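PDB 3GBH: NAD(P)H-flavin oxidoreductase from Staphylococcus epidermidis ATCC 12228, which binds flavin mononucleotide and, as a member of the nitroreductase family, probably passes electrons from NAD(P)H to flavin or other acceptors. Local coordinates for residues 5-10 against 35-40; 26-31 against 157-162; 92-97 against 125-130. All coordinates share one frame; numbering follows the deposited sequence.

Contact 1: residues 5-10 against 35-40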
loop_
_atom_site.group_PDB
_atom_site.type_symbol
_atom_site.label_atom_id
_atom_site.label_comp_id
_atom_site.label_asym_id
_atom_site.label_seq_id
_atom_site.Cartn_x
_atom_site.Cartn_y
_atom_site.Cartn_z
ATOM N N LEU B 5 -17.174 11.616 26.834
ATOM C CA LEU B 5 -17.071 10.180 26.550
ATOM C C LEU B 5 -15.729 9.810 25.901
ATOM O O LEU B 5 -14.941 10.712 25.532
ATOM C CB LEU B 5 -18.206 9.774 25.624
ATOM C CG LEU B 5 -19.604 10.150 26.112
ATOM C CD1 LEU B 5 -20.661 9.686 25.096
ATOM C CD2 LEU B 5 -19.857 9.564 27.502
ATOM N N THR B 6 -15.498 8.494 25.752
ATOM C CA THR B 6 -14.278 7.954 25.106
ATOM C C THR B 6 -14.139 8.223 23.597
ATOM O O THR B 6 -14.882 7.704 22.759
ATOM C CB THR B 6 -14.133 6.451 25.338
ATOM O OG1 THR B 6 -13.966 6.218 26.745
ATOM C CG2 THR B 6 -12.911 5.911 24.614
ATOM N N ARG B 7 -13.114 8.993 23.274
ATOM C CA ARG B 7 -12.862 9.437 21.917
ATOM C C ARG B 7 -12.308 8.322 21.011
ATOM O O ARG B 7 -11.717 7.358 21.488
ATOM C CB ARG B 7 -11.919 10.633 21.986
ATOM C CG ARG B 7 -12.426 11.743 22.941
ATOM C CD ARG B 7 -12.512 13.114 22.251
ATOM N NE ARG B 7 -13.007 14.155 23.178
ATOM C CZ ARG B 7 -13.042 15.469 22.915
ATOM N NH1 ARG B 7 -12.608 15.951 21.745
ATOM N NH2 ARG B 7 -13.512 16.317 23.833
ATOM N N ILE B 8 -12.554 8.427 19.709
ATOM C CA ILE B 8 -11.999 7.491 18.744
ATOM C C ILE B 8 -11.108 8.368 17.863
ATOM O O ILE B 8 -11.638 9.214 17.162
ATOM C CB ILE B 8 -13.084 6.781 17.899
ATOM C CG1 ILE B 8 -14.059 5.998 18.787
ATOM C CG2 ILE B 8 -12.444 5.812 16.939
ATOM C CD1 ILE B 8 -15.268 5.440 18.026
ATOM N N ASN B 9 -9.777 8.213 17.962
ATOM C CA ASN B 9 -8.847 9.051 17.201
ATOM C C ASN B 9 -8.415 8.475 15.846
ATOM O O ASN B 9 -7.880 9.207 15.009
ATOM C CB ASN B 9 -7.596 9.347 18.040
ATOM C CG ASN B 9 -7.903 10.215 19.250
ATOM O OD1 ASN B 9 -8.777 11.082 19.193
ATOM N ND2 ASN B 9 -7.194 10.001 20.324
ATOM N N ASP B 10 -8.642 7.185 15.629
ATOM C CA ASP B 10 -8.227 6.541 14.396
ATOM C C ASP B 10 -9.272 6.727 13.305
ATOM O O ASP B 10 -10.411 6.289 13.443
ATOM C CB ASP B 10 -7.973 5.052 14.592
ATOM C CG ASP B 10 -7.584 4.368 13.294
ATOM O OD1 ASP B 10 -6.406 4.426 12.913
ATOM O OD2 ASP B 10 -8.477 3.833 12.622
HETATM N N MSE B 35 -20.579 20.259 21.975
HETATM C CA MSE B 35 -21.398 20.455 20.766
HETATM C C MSE B 35 -20.791 21.511 19.832
HETATM O O MSE B 35 -20.829 21.377 18.599
HETATM C CB MSE B 35 -22.807 20.905 21.164
HETATM C CG MSE B 35 -23.768 21.005 19.974
HETATM SE SE MSE B 35 -24.161 19.252 19.224
HETATM C CE MSE B 35 -25.382 18.620 20.581
ATOM N N ASP B 36 -20.280 22.586 20.422
ATOM C CA ASP B 36 -19.632 23.637 19.649
ATOM C C ASP B 36 -18.335 23.167 18.956
ATOM O O ASP B 36 -18.072 23.564 17.836
ATOM C CB ASP B 36 -19.383 24.866 20.517
ATOM C CG ASP B 36 -20.640 25.713 20.696
ATOM O OD1 ASP B 36 -21.691 25.357 20.120
ATOM O OD2 ASP B 36 -20.569 26.709 21.426
ATOM N N GLU B 37 -17.541 22.325 19.625
ATOM C CA GLU B 37 -16.365 21.708 18.996
ATOM C C GLU B 37 -16.766 20.868 17.803
ATOM O O GLU B 37 -16.192 20.984 16.716
ATOM C CB GLU B 37 -15.604 20.809 19.975
ATOM C CG GLU B 37 -14.825 21.520 21.016
ATOM C CD GLU B 37 -14.146 20.540 22.013
ATOM O OE1 GLU B 37 -13.994 19.347 21.646
ATOM O OE2 GLU B 37 -13.771 20.953 23.139
ATOM N N ILE B 38 -17.782 20.031 17.997
ATOM C CA ILE B 38 -18.342 19.233 16.918
ATOM C C ILE B 38 -18.798 20.082 15.735
ATOM O O ILE B 38 -18.455 19.800 14.599
ATOM C CB ILE B 38 -19.499 18.344 17.442
ATOM C CG1 ILE B 38 -18.945 17.276 18.409
ATOM C CG2 ILE B 38 -20.266 17.727 16.290
ATOM C CD1 ILE B 38 -20.050 16.537 19.230
ATOM N N ILE B 39 -19.563 21.131 15.986
ATOM C CA ILE B 39 -20.044 21.984 14.887
ATOM C C ILE B 39 -18.905 22.785 14.239
ATOM O O ILE B 39 -18.861 22.962 13.021
ATOM C CB ILE B 39 -21.172 22.904 15.374
ATOM C CG1 ILE B 39 -22.401 22.048 15.737
ATOM C CG2 ILE B 39 -21.556 23.948 14.285
ATOM C CD1 ILE B 39 -23.449 22.813 16.567
ATOM N N THR B 40 -17.975 23.275 15.041
ATOM C CA THR B 40 -16.822 23.970 14.496
ATOM C C THR B 40 -16.093 23.081 13.442
ATOM O O THR B 40 -15.825 23.541 12.337
ATOM C CB THR B 40 -15.870 24.405 15.617
ATOM O OG1 THR B 40 -16.546 25.326 16.489
ATOM C CG2 THR B 40 -14.585 25.079 15.060
#
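R7 and E37 are the residues that meet here, and they do so by charge. The two segments stay far apart as backbones: the nearest CA atoms, those of R7 and I38, are 12.3 Å apart. Both side chains set out toward the other segment, and they cross at about a right angle. R7 NH1 and E37 OE1 form a long salt bridge of 3.7 Å. R7 NH2 is almost as near to E37 OE1, at 3.8 Å. The carboxylate oxygen thus sits at the outer edge of the guanidinium, close to its plane. The two planes are turned 46° apart, so the groups do not pair flat. E37 reaches across with a chain that is extended beyond CG, whereas the R7 chain bends at chi2 (-126°). R7 has a stronger partner in E34, which lies on the same helix as E37 and forms a salt bridge with NH2. Two acids therefore share one arginine at the surface. D36 OD1 forms a salt bridge with R210 NE of the second subunit.

No hydrogen bond crosses between the segments. Within the helix, T40 OG1 donates to D36 O at 2.7 Å and T40 N donates to it at 2.8 Å. They come from opposite faces of the carbonyl plane. Beyond the segments, D10 OD2 caps the N of E13.

A single long ion pair thus links the segment before helix 11-17 to helix 32-42 at the surface of the nitroreductase fold. That segment ends in an aspartate N-cap at the start of helix 11-17.

Contact 2: residues 26-31 against 157-162. With FMN (flavin mononucleotide), chain H.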
loop_
_atom_site.group_PDB
_atom_site.type_symbol
_atom_site.label_atom_id
_atom_site.label_comp_id
_atom_site.label_asym_id
_atom_site.label_seq_id
_atom_site.Cartn_x
_atom_site.Cartn_y
_atom_site.Cartn_z
ATOM N N GLU B 26 -31.303 8.783 27.505
ATOM C CA GLU B 26 -32.229 9.883 27.701
ATOM C C GLU B 26 -31.767 10.852 28.783
ATOM O O GLU B 26 -32.254 11.982 28.860
ATOM C CB GLU B 26 -33.581 9.283 28.098
ATOM C CG GLU B 26 -34.798 10.075 27.697
ATOM C CD GLU B 26 -36.063 9.514 28.327
ATOM O OE1 GLU B 26 -36.089 8.295 28.602
ATOM O OE2 GLU B 26 -37.016 10.296 28.569
ATOM N N ASN B 27 -30.846 10.406 29.634
ATOM C CA ASN B 27 -30.365 11.210 30.757
ATOM C C ASN B 27 -28.984 11.800 30.531
ATOM O O ASN B 27 -28.438 12.456 31.406
ATOM C CB ASN B 27 -30.334 10.352 31.997
ATOM C CG ASN B 27 -31.705 9.856 32.379
ATOM O OD1 ASN B 27 -31.946 8.649 32.407
ATOM N ND2 ASN B 27 -32.624 10.783 32.656
ATOM N N TYR B 28 -28.409 11.546 29.360
ATOM C CA TYR B 28 -27.126 12.106 29.010
ATOM C C TYR B 28 -27.353 13.337 28.148
ATOM O O TYR B 28 -28.047 13.258 27.130
ATOM C CB TYR B 28 -26.285 11.091 28.232
ATOM C CG TYR B 28 -24.962 11.668 27.926
ATOM C CD1 TYR B 28 -24.763 12.383 26.766
ATOM C CD2 TYR B 28 -23.924 11.582 28.837
ATOM C CE1 TYR B 28 -23.560 12.988 26.505
ATOM C CE2 TYR B 28 -22.697 12.175 28.580
ATOM C CZ TYR B 28 -22.527 12.885 27.407
ATOM O OH TYR B 28 -21.336 13.504 27.096
ATOM N N LYS B 29 -26.763 14.464 28.541
ATOM C CA LYS B 29 -26.813 15.664 27.732
ATOM C C LYS B 29 -25.387 16.123 27.391
ATOM O O LYS B 29 -24.470 16.070 28.226
ATOM C CB LYS B 29 -27.601 16.770 28.429
ATOM C CG LYS B 29 -29.066 16.413 28.794
ATOM C CD LYS B 29 -29.962 16.074 27.577
ATOM C CE LYS B 29 -31.291 15.410 28.003
ATOM N NZ LYS B 29 -32.057 14.865 26.843
ATOM N N ILE B 30 -25.211 16.538 26.151
ATOM C CA ILE B 30 -23.916 16.938 25.611
ATOM C C ILE B 30 -23.579 18.349 26.072
ATOM O O ILE B 30 -24.348 19.262 25.840
ATOM C CB ILE B 30 -23.931 16.865 24.084
ATOM C CG1 ILE B 30 -24.154 15.402 23.634
ATOM C CG2 ILE B 30 -22.633 17.412 23.504
ATOM C CD1 ILE B 30 -24.366 15.242 22.150
ATOM N N PRO B 31 -22.417 18.546 26.715
ATOM C CA PRO B 31 -22.090 19.916 27.143
ATOM C C PRO B 31 -21.957 20.861 25.957
ATOM O O PRO B 31 -21.569 20.425 24.881
ATOM C CB PRO B 31 -20.745 19.752 27.879
ATOM C CG PRO B 31 -20.596 18.271 28.124
ATOM C CD PRO B 31 -21.348 17.589 27.041
ATOM N N HIS B 157 -15.887 11.910 18.858
ATOM C CA HIS B 157 -16.084 12.356 20.249
ATOM C C HIS B 157 -16.743 11.320 21.128
ATOM O O HIS B 157 -16.906 11.544 22.329
ATOM C CB HIS B 157 -16.934 13.628 20.289
ATOM C CG HIS B 157 -16.182 14.860 19.935
ATOM N ND1 HIS B 157 -15.985 15.891 20.833
ATOM C CD2 HIS B 157 -15.610 15.249 18.771
ATOM C CE1 HIS B 157 -15.304 16.856 20.237
ATOM N NE2 HIS B 157 -15.068 16.492 18.986
ATOM N N GLY B 158 -17.135 10.198 20.553
ATOM C CA GLY B 158 -17.683 9.085 21.349
ATOM C C GLY B 158 -19.217 9.049 21.296
ATOM O O GLY B 158 -19.847 8.211 21.931
ATOM N N TYR B 159 -19.801 9.946 20.517
ATOM C CA TYR B 159 -21.267 10.034 20.369
ATOM C C TYR B 159 -21.726 9.218 19.168
ATOM O O TYR B 159 -20.899 8.723 18.390
ATOM C CB TYR B 159 -21.707 11.501 20.230
ATOM C CG TYR B 159 -21.350 12.304 21.436
ATOM C CD1 TYR B 159 -21.786 11.913 22.686
ATOM C CD2 TYR B 159 -20.556 13.437 21.346
ATOM C CE1 TYR B 159 -21.447 12.615 23.813
ATOM C CE2 TYR B 159 -20.211 14.163 22.481
ATOM C CZ TYR B 159 -20.669 13.750 23.719
ATOM O OH TYR B 159 -20.343 14.434 24.898
ATOM N N ASP B 160 -23.033 9.037 19.049
ATOM C CA ASP B 160 -23.625 8.424 17.885
ATOM C C ASP B 160 -24.725 9.295 17.347
ATOM O O ASP B 160 -25.219 10.184 18.043
ATOM C CB ASP B 160 -24.132 7.039 18.218
ATOM C CG ASP B 160 -22.993 6.023 18.289
ATOM O OD1 ASP B 160 -22.494 5.632 17.199
ATOM O OD2 ASP B 160 -22.578 5.647 19.414
ATOM N N THR B 161 -25.089 9.043 16.098
ATOM C CA THR B 161 -26.098 9.807 15.403
ATOM C C THR B 161 -27.036 8.919 14.595
ATOM O O THR B 161 -26.762 7.726 14.387
ATOM C CB THR B 161 -25.473 10.817 14.427
ATOM O OG1 THR B 161 -24.655 10.122 13.483
ATOM C CG2 THR B 161 -24.677 11.891 15.185
ATOM N N ASN B 162 -28.115 9.538 14.136
ATOM C CA ASN B 162 -29.084 8.916 13.207
ATOM C C ASN B 162 -29.562 10.014 12.288
ATOM O O ASN B 162 -30.260 10.956 12.738
ATOM C CB ASN B 162 -30.252 8.285 13.966
ATOM C CG ASN B 162 -31.327 7.639 13.056
ATOM O OD1 ASN B 162 -32.455 7.504 13.484
ATOM N ND2 ASN B 162 -30.971 7.221 11.838
HETATM N N1 FMN H . -33.494 6.374 9.777
HETATM C C2 FMN H . -34.649 6.451 10.542
HETATM O O2 FMN H . -34.826 5.711 11.516
HETATM N N3 FMN H . -35.621 7.352 10.195
HETATM C C4 FMN H . -35.456 8.202 9.098
HETATM O O4 FMN H . -36.362 9.006 8.810
HETATM C C4A FMN H . -34.309 8.110 8.327
HETATM N N5 FMN H . -34.118 8.903 7.209
HETATM C C5A FMN H . -32.860 9.040 6.662
HETATM C C6 FMN H . -32.565 10.092 5.776
HETATM C C7 FMN H . -31.305 10.228 5.235
HETATM C C7M FMN H . -31.007 11.355 4.284
HETATM C C8 FMN H . -30.314 9.294 5.558
HETATM C C8M FMN H . -28.921 9.380 5.015
HETATM C C9 FMN H . -30.603 8.257 6.426
HETATM C C9A FMN H . -31.868 8.110 7.003
HETATM N N10 FMN H . -32.164 7.073 7.901
HETATM C C10 FMN H . -33.323 7.175 8.671
HETATM C "C1'" FMN H . -31.088 6.105 8.347
HETATM C "C2'" FMN H . -30.882 5.095 7.217
HETATM O "O2'" FMN H . -31.916 4.126 7.212
HETATM C "C3'" FMN H . -29.511 4.431 7.384
HETATM O "O3'" FMN H . -28.511 5.402 7.205
HETATM C "C4'" FMN H . -29.261 3.262 6.431
HETATM O "O4'" FMN H . -30.180 2.211 6.729
HETATM C "C5'" FMN H . -27.821 2.773 6.564
HETATM O "O5'" FMN H . -27.580 2.319 7.890
HETATM P P FMN H . -26.401 2.960 8.758
HETATM O O1P FMN H . -26.334 2.285 10.097
HETATM O O2P FMN H . -26.662 4.435 8.856
HETATM O O3P FMN H . -25.083 2.781 8.044
#
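In this nitroreductase fold, a Schellman motif at G158 ends helix 132-156. The chain then enters strand 160-164, which leads to the FMN pocket. Just before the strand, Y159 is packed against Y28, I30 and P31 of the loop that precedes helix 32-42. All but P31 are buried. I30 covers one face of the Y159 ring. Its CD1 makes a CH-pi contact 4.0 Å from the centroid, only 1° off the ring normal. The carbonyl O of H157 lies over the opposite face, nearer the rim.

Y28 comes to the edge of the same ring. The two tyrosine rings touch at their borders, planes 47° apart, without stacking. Y28 CE1 and Y159 CE1 are 3.4 Å apart. Y28 CG is anti to the backbone N (chi1 -178°), which carries its hydroxyl to that of Y159. The OH atoms of Y28 and Y159 are hydrogen-bonded at 2.6 Å, although the position of Y28 OH is less certain. P31 CD adds a looser contact to the Y159 hydroxyl.

At the far end of the segment, N162 belongs to the FMN pocket. Its OD1 accepts from Q78 NE2, while N162 ND2 lies 3.4 Å from FMN N1.

Contact 3: residues 92-97 against 125-130; sequences LQNYEK and PYYKNL
The CA atoms of Y95 and Y127, 6.9 Å apart, mark the closest backbone approach. Y95 lies in the 3-10 turn 94-97, which follows strand 84-91 and leads to helix 98-107. Y127 lies near the C-terminal end of helix 113-128. That helix is kinked at P125, whose N has no bond to the turn before. The 3-10 turn is closed by E96 N bonding to Q93 O at 2.9 Å. The contact thus joins a turn at the end of a central strand to a helix end in the nitroreductase fold.

The Y95 ring is held between the two segments. K128 crosses it at about a right angle and lays CG over one face. This CH-pi contact measures 3.9 Å from CG to the ring centroid, 14° off the normal. The opposite face lies over the backbone carbon of Q93. Y95 CG stands between its backbone N and carbonyl carbon (chi1 50°), and this folds the ring back over its own turn. The ring also meets the root of Y127, with Y95 CD2 4.1 Å from Y127 CB.

N94 meets the edge of the Y127 ring. N94 OD1 lies in the ring plane, 3.2 Å from Y127 CE2. It is buried here without a hydrogen-bond partner, so the ring hydrogens along this edge may offer weak compensation. N94 ND2 donates to D91 O. The Y127 hydroxyl is hydrogen-bonded to S48, a residue of an FMN pocket.

K128 NZ and E96 OE2 are 6.1 Å apart, too far to pair, though their opposite charges may attract weakly. Beside K128, N129 turns back on the helix: its ND2 donates to P125 O at 2.6 Å, nearly straight at 171°, on a carbonyl lone pair.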
loop_
_atom_site.group_PDB
_atom_site.type_symbol
_atom_site.label_atom_id
_atom_site.label_comp_id
_atom_site.label_asym_id
_atom_site.label_seq_id
_atom_site.Cartn_x
_atom_site.Cartn_y
_atom_site.Cartn_z
ATOM N N LEU B 92 -31.583 29.862 1.277
ATOM C CA LEU B 92 -31.708 30.138 -0.168
ATOM C C LEU B 92 -31.224 31.542 -0.534
ATOM O O LEU B 92 -31.056 31.833 -1.724
ATOM C CB LEU B 92 -33.177 29.981 -0.625
ATOM C CG LEU B 92 -33.815 28.601 -0.464
ATOM C CD1 LEU B 92 -35.318 28.669 -0.813
ATOM C CD2 LEU B 92 -33.113 27.575 -1.321
ATOM N N GLN B 93 -31.012 32.398 0.476
ATOM C CA GLN B 93 -30.383 33.727 0.304
ATOM C C GLN B 93 -29.017 33.803 0.977
ATOM O O GLN B 93 -28.616 34.830 1.543
ATOM C CB GLN B 93 -31.313 34.815 0.818
ATOM C CG GLN B 93 -32.636 34.864 0.062
ATOM C CD GLN B 93 -33.625 35.797 0.693
ATOM O OE1 GLN B 93 -33.289 36.916 1.034
ATOM N NE2 GLN B 93 -34.863 35.345 0.841
ATOM N N ASN B 94 -28.267 32.712 0.848
ATOM C CA ASN B 94 -27.004 32.560 1.509
ATOM C C ASN B 94 -25.969 33.629 1.142
ATOM O O ASN B 94 -25.019 33.866 1.911
ATOM C CB ASN B 94 -26.442 31.162 1.244
ATOM C CG ASN B 94 -26.401 30.809 -0.223
ATOM O OD1 ASN B 94 -25.631 31.398 -0.957
ATOM N ND2 ASN B 94 -27.230 29.820 -0.665
ATOM N N TYR B 95 -26.152 34.235 -0.036
ATOM C CA TYR B 95 -25.246 35.265 -0.574
ATOM C C TYR B 95 -25.342 36.559 0.227
ATOM O O TYR B 95 -24.491 37.440 0.114
ATOM C CB TYR B 95 -25.553 35.555 -2.050
ATOM C CG TYR B 95 -27.021 35.809 -2.301
ATOM C CD1 TYR B 95 -27.598 37.022 -1.970
ATOM C CD2 TYR B 95 -27.848 34.794 -2.786
ATOM C CE1 TYR B 95 -28.935 37.235 -2.160
ATOM C CE2 TYR B 95 -29.170 35.004 -2.986
ATOM C CZ TYR B 95 -29.721 36.214 -2.658
ATOM O OH TYR B 95 -31.075 36.415 -2.854
ATOM N N GLU B 96 -26.366 36.673 1.067
ATOM C CA GLU B 96 -26.425 37.815 1.979
ATOM C C GLU B 96 -25.239 37.842 2.953
ATOM O O GLU B 96 -24.957 38.886 3.510
ATOM C CB GLU B 96 -27.765 37.882 2.734
ATOM C CG GLU B 96 -28.974 38.146 1.847
ATOM C CD GLU B 96 -29.035 39.564 1.294
ATOM O OE1 GLU B 96 -28.374 40.449 1.856
ATOM O OE2 GLU B 96 -29.736 39.791 0.293
ATOM N N LYS B 97 -24.558 36.717 3.159
ATOM C CA LYS B 97 -23.335 36.662 3.998
ATOM C C LYS B 97 -22.015 36.795 3.233
ATOM O O LYS B 97 -20.919 36.685 3.821
ATOM C CB LYS B 97 -23.320 35.355 4.833
ATOM C CG LYS B 97 -24.459 35.319 5.915
ATOM C CD LYS B 97 -24.181 34.282 6.971
ATOM C CE LYS B 97 -25.351 34.136 7.962
ATOM N NZ LYS B 97 -25.692 35.395 8.634
ATOM N N PRO B 125 -23.920 38.252 -8.906
ATOM C CA PRO B 125 -24.922 38.159 -9.980
ATOM C C PRO B 125 -25.311 36.724 -10.332
ATOM O O PRO B 125 -26.441 36.458 -10.718
ATOM C CB PRO B 125 -24.225 38.819 -11.174
ATOM C CG PRO B 125 -23.175 39.709 -10.569
ATOM C CD PRO B 125 -22.730 39.013 -9.314
ATOM N N TYR B 126 -24.376 35.808 -10.212
ATOM C CA TYR B 126 -24.657 34.414 -10.527
ATOM C C TYR B 126 -25.615 33.816 -9.490
ATOM O O TYR B 126 -26.677 33.303 -9.855
ATOM C CB TYR B 126 -23.351 33.624 -10.683
ATOM C CG TYR B 126 -23.515 32.132 -10.664
ATOM C CD1 TYR B 126 -24.249 31.465 -11.643
ATOM C CD2 TYR B 126 -22.906 31.371 -9.664
ATOM C CE1 TYR B 126 -24.390 30.071 -11.595
ATOM C CE2 TYR B 126 -23.044 30.018 -9.611
ATOM C CZ TYR B 126 -23.780 29.367 -10.574
ATOM O OH TYR B 126 -23.881 27.991 -10.468
ATOM N N TYR B 127 -25.285 33.953 -8.209
ATOM C CA TYR B 127 -26.117 33.395 -7.117
ATOM C C TYR B 127 -27.469 34.092 -7.012
ATOM O O TYR B 127 -28.489 33.436 -6.776
ATOM C CB TYR B 127 -25.364 33.444 -5.759
ATOM C CG TYR B 127 -24.716 32.112 -5.342
ATOM C CD1 TYR B 127 -24.135 31.270 -6.280
ATOM C CD2 TYR B 127 -24.697 31.706 -4.000
ATOM C CE1 TYR B 127 -23.592 30.039 -5.926
ATOM C CE2 TYR B 127 -24.147 30.478 -3.624
ATOM C CZ TYR B 127 -23.580 29.658 -4.605
ATOM O OH TYR B 127 -23.057 28.446 -4.262
ATOM N N LYS B 128 -27.493 35.405 -7.191
ATOM C CA LYS B 128 -28.737 36.157 -7.052
ATOM C C LYS B 128 -29.716 35.869 -8.171
ATOM O O LYS B 128 -30.898 36.160 -8.042
ATOM C CB LYS B 128 -28.478 37.674 -7.018
ATOM C CG LYS B 128 -27.831 38.161 -5.734
ATOM C CD LYS B 128 -27.602 39.673 -5.793
ATOM C CE LYS B 128 -27.103 40.235 -4.470
ATOM N NZ LYS B 128 -26.704 41.698 -4.589
ATOM N N ASN B 129 -29.227 35.334 -9.283
ATOM C CA ASN B 129 -30.094 35.067 -10.407
ATOM C C ASN B 129 -30.425 33.574 -10.631
ATOM O O ASN B 129 -31.141 33.250 -11.569
ATOM C CB ASN B 129 -29.495 35.698 -11.648
ATOM C CG ASN B 129 -29.608 37.193 -11.630
ATOM O OD1 ASN B 129 -30.670 37.721 -11.890
ATOM N ND2 ASN B 129 -28.505 37.893 -11.324
ATOM N N LEU B 130 -29.941 32.686 -9.760
ATOM C CA LEU B 130 -30.332 31.289 -9.783
ATOM C C LEU B 130 -31.812 31.120 -9.479
ATOM O O LEU B 130 -32.358 31.814 -8.632
ATOM C CB LEU B 130 -29.543 30.475 -8.731
ATOM C CG LEU B 130 -28.089 30.142 -9.034
ATOM C CD1 LEU B 130 -27.379 29.669 -7.744
ATOM C CD2 LEU B 130 -28.008 29.081 -10.100
#

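How the contacts relate
Contacts 1 and 2 are neighbours, with centres 10 Å apart, and their segments alternate along the chain. H157 joins them: its CE1 lies 3.1 Å from E37 OE1. L5 packs on Y159 nearby. Together they gather the N-terminal arm, helix 32-42 and the junction of helix 132-156 with strand 160-164. Contact 3 lies on the other side of the chain's centre, with its centre about 32 Å from that of contact 1 and 35 Å from that of contact 2. In sequence it is nested inside the loop closed by contact 2. Contacts 2 and 3 each lie by a different FMN site, so the chain contributes to two flavin pockets from opposite sides of its centre.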